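Local coordinates for protein fructose transport system repressor FruR (Pseudomonas putida, PDB 3O74) that probably binds specific DNA operator sequences as a LacI-family transcriptional repressor and activator of sugar metabolism, with fructose 1-phosphate as its preferred effector, at residues R121-I126 against E144-Y149; D182-T187 against R207-G212. One frame throughout, in Å; residues are numbered along the deposited sequence.

Contact 1 (R121-I126 against E144-Y149); sequences RSIALI and EALQGY
Tyr-149 and Ile-123 meet across the contact: Tyr-149 sets CG anti to its backbone N (chi1 -176°), and its ring reaches the strand from segment 144-149, while Ile-123, with CG1 anti to its own N (chi1 -174°), leaves the methyl CG2 between N and the carbonyl carbon, where it meets the loop. CG2 of Ile-123 does all the apolar touching on the strand side: it lies 3.8 Å from CE2 of Tyr-149 and 4.1 Å from CD2 of Leu-146, bridging the two loop side chains. The phenol oxygen runs on past the isoleucine to the start of the strand, where Tyr-149 OH comes within 3.2 Å of Arg-121 C. Tyr-149 OH also lies 3.3 Å from Ser-122 N, at an angle too poor for a hydrogen bond; the hydroxyl is instead hydrogen-bonded to Pro-120 O, which ties it to the loop just ahead of the strand. A type II turn from Leu-146 to Tyr-149 spaces the two loop side chains, closed by Tyr-149 N to Leu-146 O at 2.8 Å, with Gly-148 in its third position, where the positive phi (83°) suits glycine. The loop follows helix 133-144 and leads into strand 152-158, which pairs with strand 122-128 through backbone bonds of Ile-123. Leu-116 of helix 104-116 touches both Ile-123 and Leu-146, as does Val-153 of strand 152-158, so the loop packs over the junction of one helix and two neighbouring strands.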
loop_
_atom_site.group_PDB
_atom_site.type_symbol
_atom_site.label_atom_id
_atom_site.label_comp_id
_atom_site.label_asym_id
_atom_site.label_seq_id
_atom_site.Cartn_x
_atom_site.Cartn_y
_atom_site.Cartn_z
ATOM N N ARG B 121 -0.895 19.206 -29.339
ATOM C CA ARG B 121 -1.376 18.827 -30.661
ATOM C C ARG B 121 -2.174 17.530 -30.571
ATOM O O ARG B 121 -3.028 17.245 -31.410
ATOM C CB ARG B 121 -0.196 18.673 -31.622
ATOM C CG ARG B 121 -0.506 19.014 -33.068
ATOM C CD ARG B 121 -1.087 17.831 -33.820
ATOM N NE ARG B 121 -2.524 17.960 -34.041
ATOM C CZ ARG B 121 -3.187 17.309 -34.990
ATOM N NH1 ARG B 121 -2.535 16.490 -35.805
ATOM N NH2 ARG B 121 -4.495 17.477 -35.130
ATOM N N SER B 122 -1.892 16.756 -29.529
ATOM C CA SER B 122 -2.563 15.486 -29.301
ATOM C C SER B 122 -2.689 15.241 -27.807
ATOM O O SER B 122 -1.794 15.577 -27.034
ATOM C CB SER B 122 -1.781 14.343 -29.949
ATOM O OG SER B 122 -0.473 14.249 -29.409
ATOM N N ILE B 123 -3.809 14.656 -27.405
ATOM C CA ILE B 123 -4.033 14.336 -26.003
ATOM C C ILE B 123 -4.707 12.978 -25.890
ATOM O O ILE B 123 -5.540 12.618 -26.722
ATOM C CB ILE B 123 -4.895 15.410 -25.301
ATOM C CG1 ILE B 123 -4.982 15.132 -23.802
ATOM C CG2 ILE B 123 -6.284 15.487 -25.925
ATOM C CD1 ILE B 123 -5.546 16.284 -22.996
ATOM N N ALA B 124 -4.340 12.220 -24.864
ATOM C CA ALA B 124 -4.889 10.886 -24.702
ATOM C C ALA B 124 -5.355 10.637 -23.278
ATOM O O ALA B 124 -4.882 11.266 -22.331
ATOM C CB ALA B 124 -3.871 9.838 -25.117
ATOM N N LEU B 125 -6.301 9.716 -23.151
ATOM C CA LEU B 125 -6.753 9.239 -21.860
ATOM C C LEU B 125 -6.424 7.756 -21.759
ATOM O O LEU B 125 -6.753 6.975 -22.652
ATOM C CB LEU B 125 -8.258 9.437 -21.712
ATOM C CG LEU B 125 -8.857 8.783 -20.471
ATOM C CD1 LEU B 125 -8.678 9.679 -19.254
ATOM C CD2 LEU B 125 -10.329 8.469 -20.704
ATOM N N ILE B 126 -5.758 7.376 -20.679
ATOM C CA ILE B 126 -5.500 5.975 -20.410
ATOM C C ILE B 126 -6.239 5.582 -19.138
ATOM O O ILE B 126 -6.011 6.151 -18.073
ATOM C CB ILE B 126 -3.998 5.697 -20.271
ATOM C CG1 ILE B 126 -3.339 5.642 -21.653
ATOM C CG2 ILE B 126 -3.755 4.387 -19.519
ATOM C CD1 ILE B 126 -1.830 5.421 -21.615
ATOM N N GLU B 144 -15.391 16.420 -21.328
ATOM C CA GLU B 144 -15.973 17.731 -21.063
ATOM C C GLU B 144 -14.961 18.861 -21.249
ATOM O O GLU B 144 -15.299 19.929 -21.756
ATOM C CB GLU B 144 -16.559 17.768 -19.650
ATOM C CG GLU B 144 -16.682 19.159 -19.059
ATOM C CD GLU B 144 -18.062 19.765 -19.223
ATOM O OE1 GLU B 144 -19.046 19.001 -19.309
ATOM O OE2 GLU B 144 -18.162 21.010 -19.251
ATOM N N ALA B 145 -13.720 18.621 -20.841
ATOM C CA ALA B 145 -12.668 19.624 -20.968
ATOM C C ALA B 145 -12.176 19.744 -22.406
ATOM O O ALA B 145 -11.453 20.679 -22.751
ATOM C CB ALA B 145 -11.509 19.303 -20.038
ATOM N N LEU B 146 -12.568 18.786 -23.240
ATOM C CA LEU B 146 -12.120 18.755 -24.627
ATOM C C LEU B 146 -13.037 19.525 -25.576
ATOM O O LEU B 146 -12.739 19.656 -26.763
ATOM C CB LEU B 146 -11.946 17.313 -25.108
ATOM C CG LEU B 146 -10.804 16.546 -24.443
ATOM C CD1 LEU B 146 -10.524 15.256 -25.192
ATOM C CD2 LEU B 146 -9.558 17.408 -24.390
ATOM N N GLN B 147 -14.152 20.028 -25.057
ATOM C CA GLN B 147 -15.050 20.844 -25.868
ATOM C C GLN B 147 -14.280 21.998 -26.501
ATOM O O GLN B 147 -13.596 22.755 -25.809
ATOM C CB GLN B 147 -16.212 21.375 -25.027
ATOM C CG GLN B 147 -17.428 20.459 -24.991
ATOM C CD GLN B 147 -18.249 20.528 -26.266
ATOM O OE1 GLN B 147 -18.517 21.612 -26.787
ATOM N NE2 GLN B 147 -18.660 19.369 -26.769
ATOM N N GLY B 148 -14.387 22.121 -27.821
ATOM C CA GLY B 148 -13.678 23.157 -28.549
ATOM C C GLY B 148 -12.234 22.822 -28.884
ATOM O O GLY B 148 -11.502 23.671 -29.399
ATOM N N TYR B 149 -11.817 21.592 -28.584
ATOM C CA TYR B 149 -10.466 21.136 -28.911
ATOM C C TYR B 149 -10.408 20.578 -30.333
ATOM O O TYR B 149 -11.267 19.795 -30.741
ATOM C CB TYR B 149 -9.989 20.082 -27.904
ATOM C CG TYR B 149 -8.559 19.621 -28.107
ATOM C CD1 TYR B 149 -7.489 20.436 -27.761
ATOM C CD2 TYR B 149 -8.279 18.362 -28.625
ATOM C CE1 TYR B 149 -6.177 20.015 -27.939
ATOM C CE2 TYR B 149 -6.974 17.931 -28.804
ATOM C CZ TYR B 149 -5.928 18.762 -28.460
ATOM O OH TYR B 149 -4.630 18.337 -28.638
#

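Contact 2 (D182-T187 against R207-G212); sequences DALVTT and RQLQLG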
loop_
_atom_site.group_PDB
_atom_site.type_symbol
_atom_site.label_atom_id
_atom_site.label_comp_id
_atom_site.label_asym_id
_atom_site.label_seq_id
_atom_site.Cartn_x
_atom_site.Cartn_y
_atom_site.Cartn_z
ATOM N N ASP B 182 1.192 14.732 -27.081
ATOM C CA ASP B 182 1.671 15.937 -26.421
ATOM C C ASP B 182 1.243 15.969 -24.957
ATOM O O ASP B 182 1.921 16.559 -24.117
ATOM C CB ASP B 182 1.174 17.186 -27.142
ATOM C CG ASP B 182 1.920 17.448 -28.436
ATOM O OD1 ASP B 182 2.881 16.705 -28.737
ATOM O OD2 ASP B 182 1.547 18.401 -29.149
ATOM N N ALA B 183 0.121 15.322 -24.657
ATOM C CA ALA B 183 -0.432 15.338 -23.308
ATOM C C ALA B 183 -1.141 14.028 -22.991
ATOM O O ALA B 183 -1.703 13.381 -23.877
ATOM C CB ALA B 183 -1.391 16.514 -23.135
ATOM N N LEU B 184 -1.119 13.646 -21.721
ATOM C CA LEU B 184 -1.693 12.374 -21.309
ATOM C C LEU B 184 -2.292 12.442 -19.912
ATOM O O LEU B 184 -1.677 12.961 -18.980
ATOM C CB LEU B 184 -0.634 11.274 -21.352
ATOM C CG LEU B 184 -1.072 9.929 -20.767
ATOM C CD1 LEU B 184 -2.066 9.254 -21.693
ATOM C CD2 LEU B 184 0.126 9.024 -20.517
ATOM N N VAL B 185 -3.500 11.904 -19.779
ATOM C CA VAL B 185 -4.133 11.747 -18.477
ATOM C C VAL B 185 -4.324 10.265 -18.185
ATOM O O VAL B 185 -4.846 9.530 -19.024
ATOM C CB VAL B 185 -5.504 12.441 -18.426
ATOM C CG1 VAL B 185 -6.235 12.100 -17.131
ATOM C CG2 VAL B 185 -5.345 13.943 -18.574
ATOM N N THR B 186 -3.884 9.825 -17.008
ATOM C CA THR B 186 -4.181 8.474 -16.545
ATOM C C THR B 186 -5.212 8.554 -15.427
ATOM O O THR B 186 -5.137 9.430 -14.562
ATOM C CB THR B 186 -2.924 7.746 -16.035
ATOM O OG1 THR B 186 -2.286 8.546 -15.034
ATOM C CG2 THR B 186 -1.943 7.504 -17.170
ATOM N N THR B 187 -6.174 7.640 -15.444
ATOM C CA THR B 187 -7.266 7.672 -14.478
ATOM C C THR B 187 -6.880 7.035 -13.146
ATOM O O THR B 187 -7.688 6.984 -12.220
ATOM C CB THR B 187 -8.515 6.978 -15.023
ATOM O OG1 THR B 187 -8.241 5.585 -15.223
ATOM C CG2 THR B 187 -8.950 7.632 -16.346
ATOM N N ARG B 207 10.708 11.509 -24.054
ATOM C CA ARG B 207 9.979 11.242 -22.814
ATOM C C ARG B 207 9.413 12.517 -22.189
ATOM O O ARG B 207 9.243 12.593 -20.974
ATOM C CB ARG B 207 10.896 10.547 -21.801
ATOM C CG ARG B 207 10.844 9.029 -21.848
ATOM C CD ARG B 207 12.232 8.400 -21.906
ATOM N NE ARG B 207 12.982 8.532 -20.658
ATOM C CZ ARG B 207 13.970 7.720 -20.295
ATOM N NH1 ARG B 207 14.319 6.707 -21.077
ATOM N NH2 ARG B 207 14.605 7.911 -19.147
ATOM N N GLN B 208 9.110 13.510 -23.020
ATOM C CA GLN B 208 8.770 14.845 -22.525
ATOM C C GLN B 208 7.330 15.300 -22.800
ATOM O O GLN B 208 7.108 16.384 -23.346
ATOM C CB GLN B 208 9.768 15.867 -23.079
ATOM C CG GLN B 208 10.115 15.651 -24.545
ATOM C CD GLN B 208 11.529 16.090 -24.885
ATOM O OE1 GLN B 208 11.746 16.861 -25.818
ATOM N NE2 GLN B 208 12.500 15.598 -24.122
ATOM N N LEU B 209 6.359 14.478 -22.411
ATOM C CA LEU B 209 4.947 14.849 -22.529
ATOM C C LEU B 209 4.407 15.582 -21.301
ATOM O O LEU B 209 5.021 15.572 -20.234
ATOM C CB LEU B 209 4.073 13.622 -22.825
ATOM C CG LEU B 209 4.436 12.240 -22.271
ATOM C CD1 LEU B 209 5.011 12.302 -20.868
ATOM C CD2 LEU B 209 3.223 11.317 -22.320
ATOM N N GLN B 210 3.254 16.226 -21.473
ATOM C CA GLN B 210 2.501 16.792 -20.357
ATOM C C GLN B 210 1.719 15.672 -19.678
ATOM O O GLN B 210 0.900 15.016 -20.322
ATOM C CB GLN B 210 1.522 17.852 -20.861
ATOM C CG GLN B 210 2.176 19.041 -21.540
ATOM C CD GLN B 210 2.508 20.153 -20.569
ATOM O OE1 GLN B 210 3.641 20.272 -20.106
ATOM N NE2 GLN B 210 1.517 20.979 -20.256
ATOM N N LEU B 211 1.958 15.461 -18.385
ATOM C CA LEU B 211 1.344 14.343 -17.669
ATOM C C LEU B 211 0.400 14.764 -16.552
ATOM O O LEU B 211 0.693 15.677 -15.781
ATOM C CB LEU B 211 2.414 13.423 -17.080
ATOM C CG LEU B 211 3.166 12.486 -18.016
ATOM C CD1 LEU B 211 4.160 11.664 -17.217
ATOM C CD2 LEU B 211 2.195 11.583 -18.756
ATOM N N GLY B 212 -0.723 14.060 -16.458
ATOM C CA GLY B 212 -1.670 14.262 -15.380
ATOM C C GLY B 212 -2.275 12.932 -14.973
ATOM O O GLY B 212 -2.518 12.070 -15.820
#
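Leu-184 and Gln-210 share the shortest of four backbone hydrogen bonds that join the segments: Leu-184 N reaches Gln-210 O at 2.8 Å. Gln-210 N donates to Asp-182 O at 3.0 Å. Further along, Gly-212 N binds Leu-184 O and Thr-186 N binds Gly-212 O, both at 2.9 Å. Val-185 CA adds a CA-H...O contact to Gly-212 O at 3.1 Å. On one face, Leu-184 and Leu-211 run alongside each other in the same direction, their CD2 methyls 3.7 Å apart, and CD2 of Leu-209 rests against CB of Leu-184. On the other face, Ala-183 CB meets Gln-210 CB at 3.9 Å. Outward from this shell, Phe-196 of helix 189-201 touches Leu-211, while Leu-115 of helix 104-116 covers Ala-183 and Val-185. Thr-186 OG1 is hydrogen-bonded to Thr-213 OG1, continuing the link beyond Gly-212. Strands 183-186 and 210-212 run parallel, the axes of these short segments 14° apart, and their connection through helix 189-201 makes this a beta-alpha-beta crossover, the repeating unit of the periplasmic-binding-protein-like fold of LacI-family effector domains.

Both contacts reach the same sheet, contact 1 through one strand and contact 2 through two; strands 122-128 and 183-186 are neighbours in it, and the contact centres lie about 11 Å apart. Both are largely buried, contact 1 nearer the surface. Contact 2 is strand against strand, its register set by directional backbone bonding over 340 Å² of buried surface; contact 1 attaches a loop to a strand by apolar side-chain packing, burying 180 Å². Ile-126 N and Val-185 O, 2.9 Å apart in a probable hydrogen bond, link the two strands directly. Asp-182 OD2 accepts from Arg-121 N, and Ser-122 OG is hydrogen-bonded to Asp-182 N, so polar groups tie the strand beginnings together, while Ile-123 and the leucines supply apolar packing.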